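PDB 4E4D: tumor necrosis factor receptor superfamily member 11B from Mus musculus, which acts as a secreted decoy receptor for the cytokine RANKL, neutralising its role in osteoclast formation and so restraining bone resorption. Local coordinates for residues Cys124-Phe128 with Ala137-Lys141; Lys22-Tyr28 with Thr39-Pro45. All blocks are in the same frame, centred on the assembly; numbering follows the deposited sequence.

Overall arrangement
This ligand-binding part of the receptor is a rod of TNFR cysteine-rich repeats, and the two contacts sit on opposite sides of the chain's centre. From the N terminus, interaction 2 comes first: 22-28 pairs with 39-45, closing the ten-residue link between them by the C23-C41 disulfide and the hairpin of strands 27-31 and 40-43. It ends the first repeat and enters the second at C44. Much later, just after strand 120-123, interaction 1 closes a shorter loop where C124 opens the fourth repeat and joins C139. The contacts follow in series, neither nested nor crossed, with nearest atoms about 42 Å apart. Interaction 2 spans the junction of the first and second repeats; interaction 1 stays within the fourth.

Interaction 1. Residues Cys124-Phe128 with Ala137-Lys141; sequences CPDGF and APCIK
C124 and C139 are joined through their sulfurs, SG to SG at 2.0 Å, and this disulfide, with a chi3 of -78°, is the tight part of the contact. Beside it lies the ring of F128: its CD2 comes within 3.7 Å of CB of C139, and the ring edge also passes the I140 backbone, whose N lies in the ring plane. CG of F128 lies anti to its own carbonyl carbon (chi1 -72°), which lays the ring alongside the 139-141 backbone. A type II turn from P125 to F128, with G127 at its third position, brings the chain round to this point. The G127 and K141 side is looser and open to solvent. K141 bends at its last two torsions and carries NZ to 3.5 Å from CZ of F128, an oblique approach. No direct hydrogen bond links the segments; instead a water donates to O of G127 and, weakly, to O of K141. S130 packs against C124 from the same chain. The contact lies at the surface at the start of the fourth cysteine-rich repeat, whose first disulfide it contains. Its chemistry implies that a covalent bond, rather than strand pairing, holds the loop closed, with the F128 ring lying against C139.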
ATOM      1  N   CYS B 124     -32.395 -27.845   7.689  1.00147.43           N
ATOM      2  CA  CYS B 124     -33.157 -28.659   8.626  1.00148.67           C
ATOM      3  C   CYS B 124     -33.249 -30.100   8.137  1.00152.07           C
ATOM      4  O   CYS B 124     -33.182 -30.356   6.935  1.00149.72           O
ATOM      5  CB  CYS B 124     -34.564 -28.085   8.798  1.00151.22           C
ATOM      6  SG  CYS B 124     -34.621 -26.294   9.046  1.00149.57           S
ATOM      7  N   PRO B 125     -33.404 -31.051   9.073  1.00157.70           N
ATOM      8  CA  PRO B 125     -33.578 -32.461   8.707  1.00160.52           C
ATOM      9  C   PRO B 125     -34.962 -32.726   8.122  1.00169.24           C
ATOM     10  O   PRO B 125     -35.793 -31.818   8.078  1.00164.90           O
ATOM     11  CB  PRO B 125     -33.407 -33.191  10.041  1.00162.02           C
ATOM     12  CG  PRO B 125     -33.802 -32.197  11.069  1.00160.81           C
ATOM     13  CD  PRO B 125     -33.389 -30.857  10.533  1.00158.62           C
ATOM     14  N   ASP B 126     -35.201 -33.956   7.682  1.00153.86           N
ATOM     15  CA  ASP B 126     -36.473 -34.318   7.069  1.00149.82           C
ATOM     16  C   ASP B 126     -37.631 -34.115   8.042  1.00145.13           C
ATOM     17  O   ASP B 126     -37.573 -34.554   9.191  1.00148.38           O
ATOM     18  CB  ASP B 126     -36.437 -35.773   6.596  1.00149.85           C
ATOM     19  CG  ASP B 126     -37.708 -36.186   5.880  1.00146.60           C
ATOM     20  OD1 ASP B 126     -38.368 -35.309   5.285  1.00145.07           O
ATOM     21  OD2 ASP B 126     -38.044 -37.389   5.912  1.00145.57           O
ATOM     22  N   GLY B 127     -38.680 -33.445   7.573  1.00136.24           N
ATOM     23  CA  GLY B 127     -39.853 -33.187   8.387  1.00128.27           C
ATOM     24  C   GLY B 127     -39.920 -31.756   8.891  1.00129.19           C
ATOM     25  O   GLY B 127     -40.860 -31.383   9.594  1.00122.96           O
ATOM     26  N   PHE B 128     -38.922 -30.954   8.530  1.00137.00           N
ATOM     27  CA  PHE B 128     -38.859 -29.562   8.962  1.00135.56           C
ATOM     28  C   PHE B 128     -38.938 -28.610   7.772  1.00135.47           C
ATOM     29  O   PHE B 128     -38.352 -28.865   6.720  1.00140.12           O
ATOM     30  CB  PHE B 128     -37.566 -29.307   9.737  1.00134.30           C
ATOM     31  CG  PHE B 128     -37.541 -29.935  11.102  1.00131.19           C
ATOM     32  CD1 PHE B 128     -37.215 -31.271  11.259  1.00133.97           C
ATOM     33  CD2 PHE B 128     -37.838 -29.185  12.227  1.00127.80           C
ATOM     34  CE1 PHE B 128     -37.190 -31.850  12.514  1.00134.85           C
ATOM     35  CE2 PHE B 128     -37.814 -29.758  13.485  1.00128.92           C
ATOM     36  CZ  PHE B 128     -37.489 -31.092  13.628  1.00132.18           C
ATOM     37  N   ALA B 137     -34.216 -17.874  15.239  1.00124.70           N
ATOM     38  CA  ALA B 137     -35.253 -18.898  15.207  1.00126.34           C
ATOM     39  C   ALA B 137     -34.752 -20.161  14.510  1.00127.38           C
ATOM     40  O   ALA B 137     -34.217 -20.091  13.402  1.00120.73           O
ATOM     41  CB  ALA B 137     -36.493 -18.367  14.504  1.00123.33           C
ATOM     42  N   PRO B 138     -34.922 -21.324  15.160  1.00128.98           N
ATOM     43  CA  PRO B 138     -34.508 -22.609  14.590  1.00132.90           C
ATOM     44  C   PRO B 138     -35.546 -23.175  13.625  1.00136.52           C
ATOM     45  O   PRO B 138     -36.447 -22.456  13.195  1.00136.63           O
ATOM     46  CB  PRO B 138     -34.384 -23.503  15.824  1.00128.73           C
ATOM     47  CG  PRO B 138     -35.407 -22.971  16.759  1.00121.18           C
ATOM     48  CD  PRO B 138     -35.462 -21.481  16.524  1.00123.34           C
ATOM     49  N   CYS B 139     -35.413 -24.454  13.288  1.00138.86           N
ATOM     50  CA  CYS B 139     -36.358 -25.115  12.397  1.00135.25           C
ATOM     51  C   CYS B 139     -37.555 -25.637  13.185  1.00130.46           C
ATOM     52  O   CYS B 139     -37.400 -26.162  14.287  1.00133.11           O
ATOM     53  CB  CYS B 139     -35.671 -26.268  11.667  1.00138.87           C
ATOM     54  SG  CYS B 139     -34.075 -25.826  10.944  1.00139.29           S
ATOM     55  N   ILE B 140     -38.746 -25.489  12.614  1.00126.35           N
ATOM     56  CA  ILE B 140     -39.973 -25.920  13.273  1.00120.26           C
ATOM     57  C   ILE B 140     -40.516 -27.189  12.624  1.00119.20           C
ATOM     58  O   ILE B 140     -40.358 -27.399  11.421  1.00119.53           O
ATOM     59  CB  ILE B 140     -41.053 -24.824  13.213  1.00118.02           C
ATOM     60  CG1 ILE B 140     -40.479 -23.483  13.675  1.00117.77           C
ATOM     61  CG2 ILE B 140     -42.259 -25.214  14.057  1.00118.28           C
ATOM     62  CD1 ILE B 140     -39.906 -23.509  15.078  1.00118.06           C
ATOM     63  N   LYS B 141     -41.157 -28.032  13.428  1.00121.39           N
ATOM     64  CA  LYS B 141     -41.729 -29.280  12.936  1.00120.03           C
ATOM     65  C   LYS B 141     -43.156 -29.063  12.442  1.00118.58           C
ATOM     66  O   LYS B 141     -43.611 -29.731  11.514  1.00118.12           O
ATOM     67  CB  LYS B 141     -41.713 -30.340  14.039  1.00120.09           C
ATOM     68  CG  LYS B 141     -42.301 -31.681  13.623  1.00120.26           C
ATOM     69  CD  LYS B 141     -42.291 -32.681  14.771  1.00120.84           C
ATOM     70  CE  LYS B 141     -40.883 -32.960  15.276  1.00125.96           C
ATOM     71  NZ  LYS B 141     -39.996 -33.520  14.219  1.00130.83           N
TER
HETATM   72  O   HOH W   1     -42.507 -29.905   8.381  1.00 60.60           O

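Interaction 2. Residues Lys22-Tyr28 with Thr39-Pro45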
ATOM      1  N   LYS B  22      12.393 -10.333  37.487  1.00 86.93           N
ATOM      2  CA  LYS B  22      11.680  -9.650  36.419  1.00 78.67           C
ATOM      3  C   LYS B  22      10.753  -8.610  37.034  1.00 75.31           C
ATOM      4  O   LYS B  22      10.549  -8.591  38.248  1.00 72.74           O
ATOM      5  CB  LYS B  22      10.854 -10.643  35.600  1.00 80.49           C
ATOM      6  CG  LYS B  22      11.667 -11.704  34.878  1.00 84.04           C
ATOM      7  CD  LYS B  22      10.781 -12.534  33.962  1.00 89.40           C
ATOM      8  CE  LYS B  22      11.573 -13.600  33.222  1.00 94.92           C
ATOM      9  NZ  LYS B  22      10.727 -14.340  32.242  1.00 96.59           N
ATOM     10  N   CYS B  23      10.189  -7.747  36.195  1.00 80.40           N
ATOM     11  CA  CYS B  23       9.234  -6.752  36.662  1.00 68.91           C
ATOM     12  C   CYS B  23       7.822  -7.321  36.660  1.00 65.66           C
ATOM     13  O   CYS B  23       7.405  -7.973  35.705  1.00 71.56           O
ATOM     14  CB  CYS B  23       9.299  -5.490  35.799  1.00 66.16           C
ATOM     15  SG  CYS B  23      10.717  -4.430  36.164  1.00 91.89           S
ATOM     16  N   ALA B  24       7.095  -7.074  37.744  1.00 71.94           N
ATOM     17  CA  ALA B  24       5.737  -7.580  37.889  1.00 68.89           C
ATOM     18  C   ALA B  24       4.783  -6.814  36.982  1.00 70.32           C
ATOM     19  O   ALA B  24       5.113  -5.730  36.501  1.00 64.69           O
ATOM     20  CB  ALA B  24       5.291  -7.467  39.337  1.00 70.86           C
ATOM     21  N   PRO B  25       3.592  -7.380  36.741  1.00 75.96           N
ATOM     22  CA  PRO B  25       2.577  -6.666  35.965  1.00 68.12           C
ATOM     23  C   PRO B  25       2.229  -5.334  36.617  1.00 70.96           C
ATOM     24  O   PRO B  25       2.229  -5.234  37.844  1.00 72.35           O
ATOM     25  CB  PRO B  25       1.376  -7.614  36.002  1.00 77.97           C
ATOM     26  CG  PRO B  25       1.957  -8.959  36.264  1.00 74.11           C
ATOM     27  CD  PRO B  25       3.137  -8.720  37.148  1.00 77.37           C
ATOM     28  N   GLY B  26       1.939  -4.324  35.803  1.00 70.95           N
ATOM     29  CA  GLY B  26       1.652  -2.996  36.307  1.00 68.57           C
ATOM     30  C   GLY B  26       2.882  -2.113  36.373  1.00 64.51           C
ATOM     31  O   GLY B  26       2.784  -0.934  36.709  1.00 64.36           O
ATOM     32  N   THR B  27       4.041  -2.678  36.051  1.00 62.94           N
ATOM     33  CA  THR B  27       5.292  -1.927  36.099  1.00 61.49           C
ATOM     34  C   THR B  27       6.153  -2.223  34.879  1.00 63.26           C
ATOM     35  O   THR B  27       5.910  -3.190  34.156  1.00 74.57           O
ATOM     36  CB  THR B  27       6.112  -2.272  37.362  1.00 62.02           C
ATOM     37  OG1 THR B  27       6.647  -3.596  37.244  1.00 62.38           O
ATOM     38  CG2 THR B  27       5.249  -2.185  38.610  1.00 64.47           C
ATOM     39  N   TYR B  28       7.160  -1.384  34.657  1.00 60.89           N
ATOM     40  CA  TYR B  28       8.133  -1.607  33.595  1.00 59.28           C
ATOM     41  C   TYR B  28       9.541  -1.518  34.169  1.00 58.19           C
ATOM     42  O   TYR B  28       9.760  -0.887  35.201  1.00 59.93           O
ATOM     43  CB  TYR B  28       7.958  -0.581  32.473  1.00 57.60           C
ATOM     44  CG  TYR B  28       8.310   0.834  32.876  1.00 58.34           C
ATOM     45  CD1 TYR B  28       9.604   1.318  32.722  1.00 56.28           C
ATOM     46  CD2 TYR B  28       7.351   1.686  33.408  1.00 63.25           C
ATOM     47  CE1 TYR B  28       9.933   2.609  33.090  1.00 59.42           C
ATOM     48  CE2 TYR B  28       7.671   2.980  33.778  1.00 63.05           C
ATOM     49  CZ  TYR B  28       8.962   3.436  33.617  1.00 65.79           C
ATOM     50  OH  TYR B  28       9.286   4.722  33.984  1.00 67.66           O
ATOM     51  N   THR B  39      16.326  -5.505  40.829  1.00 85.71           N
ATOM     52  CA  THR B  39      15.740  -4.948  39.614  1.00 82.05           C
ATOM     53  C   THR B  39      14.806  -3.795  39.956  1.00 74.06           C
ATOM     54  O   THR B  39      13.875  -3.953  40.745  1.00 72.90           O
ATOM     55  CB  THR B  39      14.948  -6.008  38.822  1.00 83.30           C
ATOM     56  OG1 THR B  39      15.842  -7.013  38.329  1.00 91.04           O
ATOM     57  CG2 THR B  39      14.223  -5.369  37.645  1.00 79.59           C
ATOM     58  N   LEU B  40      15.061  -2.634  39.361  1.00 85.41           N
ATOM     59  CA  LEU B  40      14.226  -1.463  39.588  1.00 85.27           C
ATOM     60  C   LEU B  40      13.010  -1.493  38.671  1.00 83.11           C
ATOM     61  O   LEU B  40      13.142  -1.526  37.449  1.00 80.82           O
ATOM     62  CB  LEU B  40      15.021  -0.180  39.348  1.00 84.88           C
ATOM     63  CG  LEU B  40      14.227   1.116  39.528  1.00 84.93           C
ATOM     64  CD1 LEU B  40      13.772   1.278  40.969  1.00 87.74           C
ATOM     65  CD2 LEU B  40      15.047   2.316  39.084  1.00 84.49           C
ATOM     66  N   CYS B  41      11.826  -1.477  39.271  1.00 83.99           N
ATOM     67  CA  CYS B  41      10.585  -1.520  38.511  1.00 82.26           C
ATOM     68  C   CYS B  41       9.691  -0.347  38.890  1.00 82.60           C
ATOM     69  O   CYS B  41       9.493  -0.059  40.071  1.00 84.93           O
ATOM     70  CB  CYS B  41       9.862  -2.844  38.751  1.00 83.09           C
ATOM     71  SG  CYS B  41      10.796  -4.289  38.193  1.00 82.83           S
ATOM     72  N   VAL B  42       9.158   0.326  37.878  1.00 80.43           N
ATOM     73  CA  VAL B  42       8.343   1.516  38.085  1.00 80.64           C
ATOM     74  C   VAL B  42       6.947   1.303  37.512  1.00 79.40           C
ATOM     75  O   VAL B  42       6.802   0.755  36.421  1.00 77.35           O
ATOM     76  CB  VAL B  42       8.993   2.737  37.408  1.00 79.47           C
ATOM     77  CG1 VAL B  42       8.098   3.964  37.517  1.00 79.74           C
ATOM     78  CG2 VAL B  42      10.356   3.009  38.020  1.00 80.98           C
ATOM     79  N   PRO B  43       5.910   1.730  38.249  1.00 80.79           N
ATOM     80  CA  PRO B  43       4.536   1.561  37.763  1.00 79.85           C
ATOM     81  C   PRO B  43       4.334   2.130  36.362  1.00 77.09           C
ATOM     82  O   PRO B  43       4.941   3.145  36.018  1.00 76.47           O
ATOM     83  CB  PRO B  43       3.696   2.334  38.791  1.00 81.95           C
ATOM     84  CG  PRO B  43       4.671   3.182  39.554  1.00 83.53           C
ATOM     85  CD  PRO B  43       5.946   2.415  39.551  1.00 83.47           C
ATOM     86  N   CYS B  44       3.494   1.474  35.565  1.00 75.68           N
ATOM     87  CA  CYS B  44       3.219   1.921  34.204  1.00 73.18           C
ATOM     88  C   CYS B  44       2.627   3.323  34.209  1.00 73.21           C
ATOM     89  O   CYS B  44       1.775   3.635  35.038  1.00 74.81           O
ATOM     90  CB  CYS B  44       2.243   0.965  33.513  1.00 72.18           C
ATOM     91  SG  CYS B  44       2.937  -0.644  33.081  1.00 71.81           S
ATOM     92  N   PRO B  45       3.076   4.175  33.278  1.00 71.62           N
ATOM     93  CA  PRO B  45       2.479   5.509  33.161  1.00 71.69           C
ATOM     94  C   PRO B  45       1.023   5.417  32.720  1.00 70.99           C
ATOM     95  O   PRO B  45       0.562   4.338  32.349  1.00 70.23           O
ATOM     96  CB  PRO B  45       3.333   6.184  32.083  1.00 70.06           C
ATOM     97  CG  PRO B  45       3.904   5.064  31.291  1.00 68.48           C
ATOM     98  CD  PRO B  45       4.112   3.940  32.257  1.00 69.87           C
TER
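Y28 turns CG in between its backbone N and carbonyl carbon (chi1 68°), which lays the ring alongside V42, while T27 puts OG1 in the equivalent place (chi1 71°) and sends it back to the carbonyl of A24. V42 CB sits over one face of the Y28 ring, 4.2 Å from its centroid, a CH-pi contact; O of P43 meets the ring at its edge, and CD of P45 approaches CE2 of Y28 obliquely. The two backbones form an antiparallel pair: N of Y28 bonds to O of V42 at 2.8 Å, and N of V42 returns to O of Y28 at 3.0 Å. Next to them T27 and P43 make a non-hydrogen-bonded pair. N of C44 then bonds to O of G26 at 2.8 Å. G26 belongs to a type II turn from A24 to T27, whose O of A24 is gripped twice on one face, by N of T27 and by its OG1 at 2.7 Å. The C23-C41 disulfide, SG to SG 2.0 Å, fastens the other end, with CG2 of T39 touching the C23 sulfur. This disulfide closes the first TNFR cysteine-rich repeat, and the chain runs on through strand 40-43 to the second at C44. Strands 27-31 and 40-43 make a two-stranded sheet; strand 9-10 touches K22 and T39 through Y10, H54 bonds through NE2 to O of T27, and C44, bonded to C59, begins the second repeat.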